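Local atomic coordinates of pectate lyase 47 (Bacillus sp. TS-47, PDB entry 1VBL), a protein that probably cleaves pectate, the de-esterified backbone of pectin, by calcium-dependent eliminative lysis, as a thermostable secreted member of polysaccharide lyase family 1. Residues 14-19 with 390-395; 10-15 with 199-204. One frame throughout, in Å; residues are numbered along the deposited sequence.

Interaction 1: residues 14-19 with 390-395; sequences WAAYGE and PMFYHV
The phenyl ring of F392 reaches into the bend of the chain at W14, A16 and Y17, and apolar contacts carry the whole meeting. Along one edge of this ring run CD1 and CE1, which lie against CE3 and CZ3 of the six-membered ring of W14: CE1 of F392 is 3.7 Å from CZ3 of W14. The planes of the phenyl ring and the six-membered indole ring are inclined at 54°. Their centroids are 5.5 Å apart. The tip, CZ, comes to 3.8 Å from CD1 of Y17 at the edge of the tyrosine ring, and to 3.7 Å from the CA atom of the same residue. CD2 of F392 meets the methyl carbon CB of A16 at 4.1 Å.

The CB bond of F392 already points toward 14-19; with CG anti to the carbonyl carbon (chi1 -69°), the ring then settles between W14 and Y17. Over one of its faces stands the amide nitrogen of Y17, offset toward the rim; this N-H is already bonded to W14 O within the 3-10 turn. The backbone of F392, centre of an inverse gamma turn, is hydrogen-bonded to G13. Beyond the contact, R271 makes a cation-pi interaction with W14, and F240 stacks on Y17.

Replacing F392 by alanine removes the ring, which would probably leave W14, A16 and Y17 without their shared apolar partner and open a gap beside the turn. No hydrogen bond crosses between 14-19 and 390-395: their direct contact is apolar, with the polar tie to G13 just upstream.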
loop_
_atom_site.group_PDB
_atom_site.type_symbol
_atom_site.label_atom_id
_atom_site.label_comp_id
_atom_site.label_asym_id
_atom_site.label_seq_id
_atom_site.Cartn_x
_atom_site.Cartn_y
_atom_site.Cartn_z
ATOM N N TRP A 14 -11.711 -5.533 -10.539
ATOM C CA TRP A 14 -12.287 -4.258 -10.941
ATOM C C TRP A 14 -11.512 -3.510 -12.027
ATOM O O TRP A 14 -12.102 -2.743 -12.788
ATOM C CB TRP A 14 -12.463 -3.359 -9.716
ATOM C CG TRP A 14 -13.730 -3.616 -8.941
ATOM C CD1 TRP A 14 -13.834 -4.010 -7.633
ATOM C CD2 TRP A 14 -15.073 -3.409 -9.405
ATOM N NE1 TRP A 14 -15.159 -4.051 -7.255
ATOM C CE2 TRP A 14 -15.938 -3.687 -8.323
ATOM C CE3 TRP A 14 -15.627 -3.010 -10.630
ATOM C CZ2 TRP A 14 -17.329 -3.577 -8.428
ATOM C CZ3 TRP A 14 -17.014 -2.901 -10.735
ATOM C CH2 TRP A 14 -17.847 -3.185 -9.639
ATOM N N ALA A 15 -10.200 -3.725 -12.104
ATOM C CA ALA A 15 -9.389 -3.055 -13.120
ATOM C C ALA A 15 -9.723 -3.553 -14.525
ATOM O O ALA A 15 -9.282 -2.974 -15.519
ATOM C CB ALA A 15 -7.909 -3.266 -12.831
ATOM N N ALA A 16 -10.499 -4.628 -14.610
ATOM C CA ALA A 16 -10.886 -5.186 -15.905
ATOM C C ALA A 16 -12.138 -4.497 -16.451
ATOM O O ALA A 16 -12.536 -4.722 -17.595
ATOM C CB ALA A 16 -11.132 -6.684 -15.776
ATOM N N TYR A 17 -12.747 -3.651 -15.628
ATOM C CA TYR A 17 -13.957 -2.935 -16.020
ATOM C C TYR A 17 -13.787 -2.205 -17.352
ATOM O O TYR A 17 -12.743 -1.602 -17.616
ATOM C CB TYR A 17 -14.345 -1.926 -14.938
ATOM C CG TYR A 17 -15.601 -1.150 -15.265
ATOM C CD1 TYR A 17 -16.862 -1.732 -15.124
ATOM C CD2 TYR A 17 -15.529 0.155 -15.750
ATOM C CE1 TYR A 17 -18.021 -1.031 -15.460
ATOM C CE2 TYR A 17 -16.679 0.863 -16.089
ATOM C CZ TYR A 17 -17.920 0.265 -15.943
ATOM O OH TYR A 17 -19.058 0.964 -16.285
ATOM N N GLY A 18 -14.823 -2.265 -18.185
ATOM C CA GLY A 18 -14.782 -1.598 -19.477
ATOM C C GLY A 18 -13.734 -2.164 -20.412
ATOM O O GLY A 18 -13.770 -3.346 -20.751
ATOM N N GLU A 19 -12.797 -1.316 -20.828
ATOM C CA GLU A 19 -11.725 -1.726 -21.729
ATOM C C GLU A 19 -10.589 -2.426 -20.986
ATOM O O GLU A 19 -9.639 -2.911 -21.601
ATOM C CB GLU A 19 -11.176 -0.510 -22.477
ATOM C CG GLU A 19 -12.178 0.133 -23.415
ATOM C CD GLU A 19 -12.685 -0.833 -24.467
ATOM O OE1 GLU A 19 -11.855 -1.370 -25.232
ATOM O OE2 GLU A 19 -13.913 -1.056 -24.531
ATOM N N PRO A 390 -19.786 -9.573 -6.747
ATOM C CA PRO A 390 -18.581 -9.399 -7.567
ATOM C C PRO A 390 -18.709 -10.217 -8.847
ATOM O O PRO A 390 -19.060 -11.396 -8.803
ATOM C CB PRO A 390 -17.467 -9.936 -6.672
ATOM C CG PRO A 390 -17.992 -9.702 -5.293
ATOM C CD PRO A 390 -19.440 -10.100 -5.417
ATOM N N MET A 391 -18.423 -9.596 -9.982
ATOM C CA MET A 391 -18.517 -10.299 -11.253
ATOM C C MET A 391 -17.143 -10.422 -11.908
ATOM O O MET A 391 -16.917 -11.303 -12.738
ATOM C CB MET A 391 -19.477 -9.557 -12.185
ATOM C CG MET A 391 -20.594 -10.423 -12.752
ATOM S SD MET A 391 -21.623 -11.190 -11.477
ATOM C CE MET A 391 -22.804 -9.882 -11.145
ATOM N N PHE A 392 -16.221 -9.550 -11.514
ATOM C CA PHE A 392 -14.889 -9.557 -12.098
ATOM C C PHE A 392 -13.865 -10.504 -11.503
ATOM O O PHE A 392 -13.000 -10.098 -10.728
ATOM C CB PHE A 392 -14.307 -8.140 -12.119
ATOM C CG PHE A 392 -15.006 -7.219 -13.071
ATOM C CD1 PHE A 392 -15.762 -6.151 -12.599
ATOM C CD2 PHE A 392 -14.933 -7.437 -14.442
ATOM C CE1 PHE A 392 -16.441 -5.310 -13.483
ATOM C CE2 PHE A 392 -15.608 -6.604 -15.336
ATOM C CZ PHE A 392 -16.365 -5.539 -14.854
ATOM N N TYR A 393 -13.973 -11.773 -11.874
ATOM C CA TYR A 393 -13.012 -12.773 -11.445
ATOM C C TYR A 393 -13.121 -13.977 -12.364
ATOM O O TYR A 393 -14.199 -14.291 -12.873
ATOM C CB TYR A 393 -13.220 -13.191 -9.979
ATOM C CG TYR A 393 -14.524 -13.893 -9.664
ATOM C CD1 TYR A 393 -15.665 -13.169 -9.313
ATOM C CD2 TYR A 393 -14.603 -15.286 -9.670
ATOM C CE1 TYR A 393 -16.853 -13.818 -8.966
ATOM C CE2 TYR A 393 -15.784 -15.944 -9.327
ATOM C CZ TYR A 393 -16.902 -15.205 -8.974
ATOM O OH TYR A 393 -18.060 -15.850 -8.607
ATOM N N HIS A 394 -11.992 -14.631 -12.598
ATOM C CA HIS A 394 -11.968 -15.808 -13.450
ATOM C C HIS A 394 -12.177 -17.062 -12.613
ATOM O O HIS A 394 -12.981 -17.926 -12.961
ATOM C CB HIS A 394 -10.631 -15.899 -14.187
ATOM C CG HIS A 394 -10.532 -14.990 -15.372
ATOM N ND1 HIS A 394 -10.542 -15.456 -16.669
ATOM C CD2 HIS A 394 -10.442 -13.642 -15.457
ATOM C CE1 HIS A 394 -10.459 -14.434 -17.503
ATOM N NE2 HIS A 394 -10.398 -13.321 -16.794
ATOM N N VAL A 395 -11.456 -17.148 -11.498
ATOM C CA VAL A 395 -11.546 -18.308 -10.628
ATOM C C VAL A 395 -11.294 -17.977 -9.166
ATOM O O VAL A 395 -10.424 -17.171 -8.846
ATOM C CB VAL A 395 -10.493 -19.377 -11.006
ATOM C CG1 VAL A 395 -10.685 -20.623 -10.147
ATOM C CG2 VAL A 395 -10.584 -19.714 -12.479
#

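Interaction 2: residues 10-15 with 199-204; sequences PYDGWA and HIWIDH
A15 meets the head of strand 200-208 with both its backbone and its methyl group. Its carbonyl oxygen lies 3.3 Å from CD2 of H199, at the edge of the imidazole and near the ring plane, a close polar approach to a ring carbon. A chi1 of -70° swings the imidazole of H199 beside its own backbone N and leaves CD2 facing A15, while NE2 is hydrogen-bonded to Y17 O. A15 O itself accepts a hydrogen bond from T21 OG1. The methyl of A15 packs against the backbone of I200, with CB of A15 3.6 Å from O of I200.

Polar side chains approach each other further along without bonding directly. OD2 of D12 stops 4.3 Å from W201 NE1; the indole N-H is bonded instead to S244, and D12 forms a salt bridge with K9 and a hydrogen bond with H275. D203 places its CB over one face of the W201 ring. H204 ND1 donates to D203 OD2 at 2.7 Å (N-H...O 164°), approaching from above the carboxylate plane, and the charge of D203 is also paired with R161.

The chain turns a corner at H199, entering a strand of the parallel beta-helix expected of this family. Strand 200-208 runs between 156-161 and 239-251: the W201 side chain touches both, and I200 packs inward on V158 and I194. Residues 10-15 thus lie across the outside of successive coils, anchored further by T242 and T273.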
loop_
_atom_site.group_PDB
_atom_site.type_symbol
_atom_site.label_atom_id
_atom_site.label_comp_id
_atom_site.label_asym_id
_atom_site.label_seq_id
_atom_site.Cartn_x
_atom_site.Cartn_y
_atom_site.Cartn_z
ATOM N N PRO A 10 -9.268 -10.375 -19.075
ATOM C CA PRO A 10 -10.583 -9.763 -19.285
ATOM C C PRO A 10 -11.522 -9.616 -18.089
ATOM O O PRO A 10 -12.321 -8.683 -18.052
ATOM C CB PRO A 10 -11.181 -10.608 -20.411
ATOM C CG PRO A 10 -10.516 -11.934 -20.244
ATOM C CD PRO A 10 -9.087 -11.535 -19.964
ATOM N N TYR A 11 -11.437 -10.522 -17.119
ATOM C CA TYR A 11 -12.306 -10.446 -15.945
ATOM C C TYR A 11 -11.531 -10.418 -14.634
ATOM O O TYR A 11 -12.098 -10.675 -13.570
ATOM C CB TYR A 11 -13.273 -11.640 -15.901
ATOM C CG TYR A 11 -14.227 -11.721 -17.072
ATOM C CD1 TYR A 11 -13.826 -12.277 -18.287
ATOM C CD2 TYR A 11 -15.524 -11.220 -16.972
ATOM C CE1 TYR A 11 -14.693 -12.331 -19.376
ATOM C CE2 TYR A 11 -16.402 -11.268 -18.056
ATOM C CZ TYR A 11 -15.978 -11.823 -19.254
ATOM O OH TYR A 11 -16.835 -11.859 -20.331
ATOM N N ASP A 12 -10.245 -10.093 -14.695
ATOM C CA ASP A 12 -9.449 -10.094 -13.475
ATOM C C ASP A 12 -9.597 -8.853 -12.599
ATOM O O ASP A 12 -8.800 -7.912 -12.680
ATOM C CB ASP A 12 -7.968 -10.321 -13.798
ATOM C CG ASP A 12 -7.148 -10.623 -12.552
ATOM O OD1 ASP A 12 -7.745 -10.710 -11.460
ATOM O OD2 ASP A 12 -5.915 -10.771 -12.657
ATOM N N GLY A 13 -10.628 -8.864 -11.759
ATOM C CA GLY A 13 -10.860 -7.762 -10.843
ATOM C C GLY A 13 -11.446 -6.489 -11.422
ATOM O O GLY A 13 -11.646 -6.360 -12.630
ATOM N N TRP A 14 -11.711 -5.533 -10.539
ATOM C CA TRP A 14 -12.287 -4.258 -10.941
ATOM C C TRP A 14 -11.512 -3.510 -12.027
ATOM O O TRP A 14 -12.102 -2.743 -12.788
ATOM C CB TRP A 14 -12.463 -3.359 -9.716
ATOM C CG TRP A 14 -13.730 -3.616 -8.941
ATOM C CD1 TRP A 14 -13.834 -4.010 -7.633
ATOM C CD2 TRP A 14 -15.073 -3.409 -9.405
ATOM N NE1 TRP A 14 -15.159 -4.051 -7.255
ATOM C CE2 TRP A 14 -15.938 -3.687 -8.323
ATOM C CE3 TRP A 14 -15.627 -3.010 -10.630
ATOM C CZ2 TRP A 14 -17.329 -3.577 -8.428
ATOM C CZ3 TRP A 14 -17.014 -2.901 -10.735
ATOM C CH2 TRP A 14 -17.847 -3.185 -9.639
ATOM N N ALA A 15 -10.200 -3.725 -12.104
ATOM C CA ALA A 15 -9.389 -3.055 -13.120
ATOM C C ALA A 15 -9.723 -3.553 -14.525
ATOM O O ALA A 15 -9.282 -2.974 -15.519
ATOM C CB ALA A 15 -7.909 -3.266 -12.831
ATOM N N HIS A 199 -8.101 2.131 -13.382
ATOM C CA HIS A 199 -7.546 1.052 -14.192
ATOM C C HIS A 199 -6.064 0.856 -13.915
ATOM O O HIS A 199 -5.208 1.096 -14.770
ATOM C CB HIS A 199 -7.798 1.310 -15.680
ATOM C CG HIS A 199 -9.238 1.184 -16.063
ATOM N ND1 HIS A 199 -10.101 2.258 -16.080
ATOM C CD2 HIS A 199 -9.985 0.096 -16.364
ATOM C CE1 HIS A 199 -11.318 1.837 -16.375
ATOM N NE2 HIS A 199 -11.275 0.528 -16.551
ATOM N N ILE A 200 -5.777 0.410 -12.698
ATOM C CA ILE A 200 -4.407 0.175 -12.264
ATOM C C ILE A 200 -4.267 -1.276 -11.835
ATOM O O ILE A 200 -5.089 -1.787 -11.080
ATOM C CB ILE A 200 -4.042 1.063 -11.055
ATOM C CG1 ILE A 200 -4.469 2.514 -11.307
ATOM C CG2 ILE A 200 -2.548 0.964 -10.772
ATOM C CD1 ILE A 200 -3.804 3.175 -12.503
ATOM N N TRP A 201 -3.225 -1.938 -12.321
ATOM C CA TRP A 201 -2.976 -3.327 -11.968
ATOM C C TRP A 201 -1.621 -3.427 -11.287
ATOM O O TRP A 201 -0.594 -3.117 -11.887
ATOM C CB TRP A 201 -3.007 -4.202 -13.223
ATOM C CG TRP A 201 -2.847 -5.674 -12.964
ATOM C CD1 TRP A 201 -3.273 -6.372 -11.864
ATOM C CD2 TRP A 201 -2.293 -6.640 -13.862
ATOM N NE1 TRP A 201 -3.020 -7.713 -12.029
ATOM C CE2 TRP A 201 -2.419 -7.905 -13.246
ATOM C CE3 TRP A 201 -1.704 -6.562 -15.133
ATOM C CZ2 TRP A 201 -1.977 -9.086 -13.858
ATOM C CZ3 TRP A 201 -1.265 -7.737 -15.743
ATOM C CH2 TRP A 201 -1.406 -8.981 -15.104
ATOM N N ILE A 202 -1.636 -3.831 -10.020
ATOM C CA ILE A 202 -0.420 -4.000 -9.223
ATOM C C ILE A 202 -0.309 -5.505 -9.032
ATOM O O ILE A 202 -1.068 -6.092 -8.269
ATOM C CB ILE A 202 -0.565 -3.313 -7.858
ATOM C CG1 ILE A 202 -0.938 -1.836 -8.057
ATOM C CG2 ILE A 202 0.721 -3.477 -7.051
ATOM C CD1 ILE A 202 0.036 -1.059 -8.933
ATOM N N ASP A 203 0.654 -6.125 -9.703
ATOM C CA ASP A 203 0.762 -7.581 -9.666
ATOM C C ASP A 203 2.175 -8.146 -9.504
ATOM O O ASP A 203 3.133 -7.635 -10.079
ATOM C CB ASP A 203 0.121 -8.109 -10.959
ATOM C CG ASP A 203 0.242 -9.609 -11.117
ATOM O OD1 ASP A 203 -0.625 -10.337 -10.592
ATOM O OD2 ASP A 203 1.207 -10.055 -11.771
ATOM N N HIS A 204 2.287 -9.218 -8.723
ATOM C CA HIS A 204 3.565 -9.883 -8.480
ATOM C C HIS A 204 4.706 -8.974 -8.038
ATOM O O HIS A 204 5.810 -9.033 -8.578
ATOM C CB HIS A 204 4.005 -10.690 -9.712
ATOM C CG HIS A 204 3.335 -12.026 -9.827
ATOM N ND1 HIS A 204 2.180 -12.223 -10.554
ATOM C CD2 HIS A 204 3.652 -13.231 -9.294
ATOM C CE1 HIS A 204 1.816 -13.490 -10.464
ATOM N NE2 HIS A 204 2.693 -14.124 -9.705
#

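Overall arrangement
From the N terminus, the chain passes through residues 10-19 before strand 32-35, and both contacts start here, sharing W14 and A15. Interaction 2 closes the shorter loop, of 183 residues, forward to strand 200-208. Interaction 1 closes a loop of 370 residues, reaching the segment between strand 383-384 and helix 402-409. Apart from the shared residues the loops cross: interaction 2 starts first and ends first, and neither encloses the other. Their centres are about 8 Å apart, and two hydrogen bonds couple them. The N-terminal arm is thereby held between a coil of the beta-helix and the C-terminal segment. Interaction 1 is away from the calcium site; in interaction 2 the I200 side chain lies about 12 Å from that of D233, a calcium ligand.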